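Local structure of cyclodipeptide synthase, BtCDPS (Bacillus thermoamylovorans, 6ZTU) at residues A[47-50]-A[51-55]. The protein probably acts as an aminoacyltransferase of the cyclodipeptide synthase family, whose members make cyclic dipeptides from aminoacyl-tRNAs. Numbering follows the deposited sequence.
Sequences QLID and WSSKN
With OG trans to the carbonyl carbon and beside the backbone N (chi1 -70° in Ser52, -62° in Ser53), both serines fold back on the helix and reach the carbonyl four residues earlier. Ser52 OG donates to Leu48 O at 2.9 Å, tilted from the carbonyl plane; Ser53 OG lies above the plane of the Ile49 carbonyl, donating to Ile49 O at 2.7 Å. Each oxygen also takes the helical N-H of the same serine, Ser53 N lying 2.8 Å from Ile49 O, so two donors grip it from opposite faces. The buried Ser52 hydroxyl thus finds its partner within its own helix; an alanine here would probably leave Leu48 O with the backbone N-H alone of this pair. Ile49 CG2 flanks Ser53 OG at 3.8 Å. In the last turn Asn55 ND2 gives a nearly straight bond (174°) to Trp51 O, 2.9 Å away, and lies over one face of the indole, toward its rim. Helix 42-55 is the crossover of the beta-alpha-beta unit between strands 28-32 and 58-63: Ser52 and Trp51 pack on Ile29, Trp51 meets Phe10 edge-to-face, Asp50 forms a salt bridge with Lys103 and a hydrogen bond with Asn104, and Ile49 touches Leu31 of strand 28-32 and Ala100 of helix 79-103.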
loop_
_atom_site.group_PDB
_atom_site.type_symbol
_atom_site.label_atom_id
_atom_site.label_comp_id
_atom_site.label_asym_id
_atom_site.label_seq_id
_atom_site.Cartn_x
_atom_site.Cartn_y
_atom_site.Cartn_z
ATOM N N GLN A 47 -7.619 -1.933 -14.911
ATOM C CA GLN A 47 -8.238 -0.616 -14.835
ATOM C C GLN A 47 -7.314 0.378 -14.147
ATOM O O GLN A 47 -7.148 1.507 -14.614
ATOM C CB GLN A 47 -9.569 -0.709 -14.096
ATOM C CG GLN A 47 -10.669 -1.395 -14.877
ATOM C CD GLN A 47 -12.029 -1.067 -14.302
ATOM O OE1 GLN A 47 -12.241 -1.187 -13.099
ATOM N NE2 GLN A 47 -12.953 -0.636 -15.153
ATOM N N LEU A 48 -6.696 -0.032 -13.032
ATOM C CA LEU A 48 -5.780 0.856 -12.318
ATOM C C LEU A 48 -4.649 1.318 -13.225
ATOM O O LEU A 48 -4.318 2.509 -13.276
ATOM C CB LEU A 48 -5.198 0.154 -11.091
ATOM C CG LEU A 48 -6.100 -0.175 -9.904
ATOM C CD1 LEU A 48 -5.308 -0.997 -8.903
ATOM C CD2 LEU A 48 -6.605 1.115 -9.267
ATOM N N ILE A 49 -4.057 0.383 -13.958
ATOM C CA ILE A 49 -2.879 0.688 -14.756
ATOM C C ILE A 49 -3.264 1.423 -16.033
ATOM O O ILE A 49 -2.565 2.343 -16.460
ATOM C CB ILE A 49 -2.097 -0.609 -15.031
ATOM C CG1 ILE A 49 -1.452 -1.110 -13.729
ATOM C CG2 ILE A 49 -1.032 -0.390 -16.089
ATOM C CD1 ILE A 49 -0.946 -2.532 -13.795
ATOM N N ASP A 50 -4.391 1.056 -16.650
ATOM C CA ASP A 50 -4.862 1.795 -17.823
ATOM C C ASP A 50 -5.119 3.258 -17.488
ATOM O O ASP A 50 -4.666 4.159 -18.200
ATOM C CB ASP A 50 -6.135 1.158 -18.381
ATOM C CG ASP A 50 -5.882 -0.189 -19.018
ATOM O OD1 ASP A 50 -4.720 -0.469 -19.372
ATOM O OD2 ASP A 50 -6.850 -0.964 -19.167
ATOM N N TRP A 51 -5.858 3.510 -16.405
ATOM C CA TRP A 51 -6.106 4.879 -15.969
ATOM C C TRP A 51 -4.810 5.586 -15.602
ATOM O O TRP A 51 -4.609 6.748 -15.966
ATOM C CB TRP A 51 -7.082 4.877 -14.784
ATOM C CG TRP A 51 -7.337 6.229 -14.175
ATOM C CD1 TRP A 51 -8.220 7.179 -14.615
ATOM C CD2 TRP A 51 -6.716 6.767 -13.007
ATOM N NE1 TRP A 51 -8.172 8.279 -13.792
ATOM C CE2 TRP A 51 -7.260 8.052 -12.794
ATOM C CE3 TRP A 51 -5.753 6.283 -12.110
ATOM C CZ2 TRP A 51 -6.869 8.865 -11.725
ATOM C CZ3 TRP A 51 -5.364 7.090 -11.050
ATOM C CH2 TRP A 51 -5.921 8.367 -10.864
ATOM N N SER A 52 -3.921 4.909 -14.865
ATOM C CA SER A 52 -2.674 5.548 -14.459
ATOM C C SER A 52 -1.828 5.904 -15.668
ATOM O O SER A 52 -1.209 6.973 -15.708
ATOM C CB SER A 52 -1.882 4.626 -13.535
ATOM O OG SER A 52 -2.519 4.515 -12.276
ATOM N N SER A 53 -1.766 4.994 -16.644
ATOM C CA SER A 53 -0.948 5.207 -17.831
ATOM C C SER A 53 -1.444 6.392 -18.644
ATOM O O SER A 53 -0.652 7.047 -19.329
ATOM C CB SER A 53 -0.940 3.945 -18.698
ATOM O OG SER A 53 -0.371 2.844 -18.018
ATOM N N LYS A 54 -2.748 6.679 -18.591
ATOM C CA LYS A 54 -3.273 7.822 -19.327
ATOM C C LYS A 54 -3.009 9.131 -18.609
ATOM O O LYS A 54 -2.874 10.171 -19.257
ATOM C CB LYS A 54 -4.775 7.662 -19.565
ATOM C CG LYS A 54 -5.120 7.115 -20.937
ATOM C CD LYS A 54 -4.333 5.841 -21.247
ATOM C CE LYS A 54 -4.654 5.331 -22.642
ATOM N NZ LYS A 54 -6.097 5.549 -22.949
ATOM N N ASN A 55 -2.911 9.098 -17.284
ATOM C CA ASN A 55 -2.888 10.313 -16.489
ATOM C C ASN A 55 -1.496 10.729 -16.033
ATOM O O ASN A 55 -1.224 11.931 -15.958
ATOM C CB ASN A 55 -3.786 10.144 -15.257
ATOM C CG ASN A 55 -5.255 10.385 -15.570
ATOM O OD1 ASN A 55 -5.721 11.522 -15.559
ATOM N ND2 ASN A 55 -5.988 9.315 -15.845
#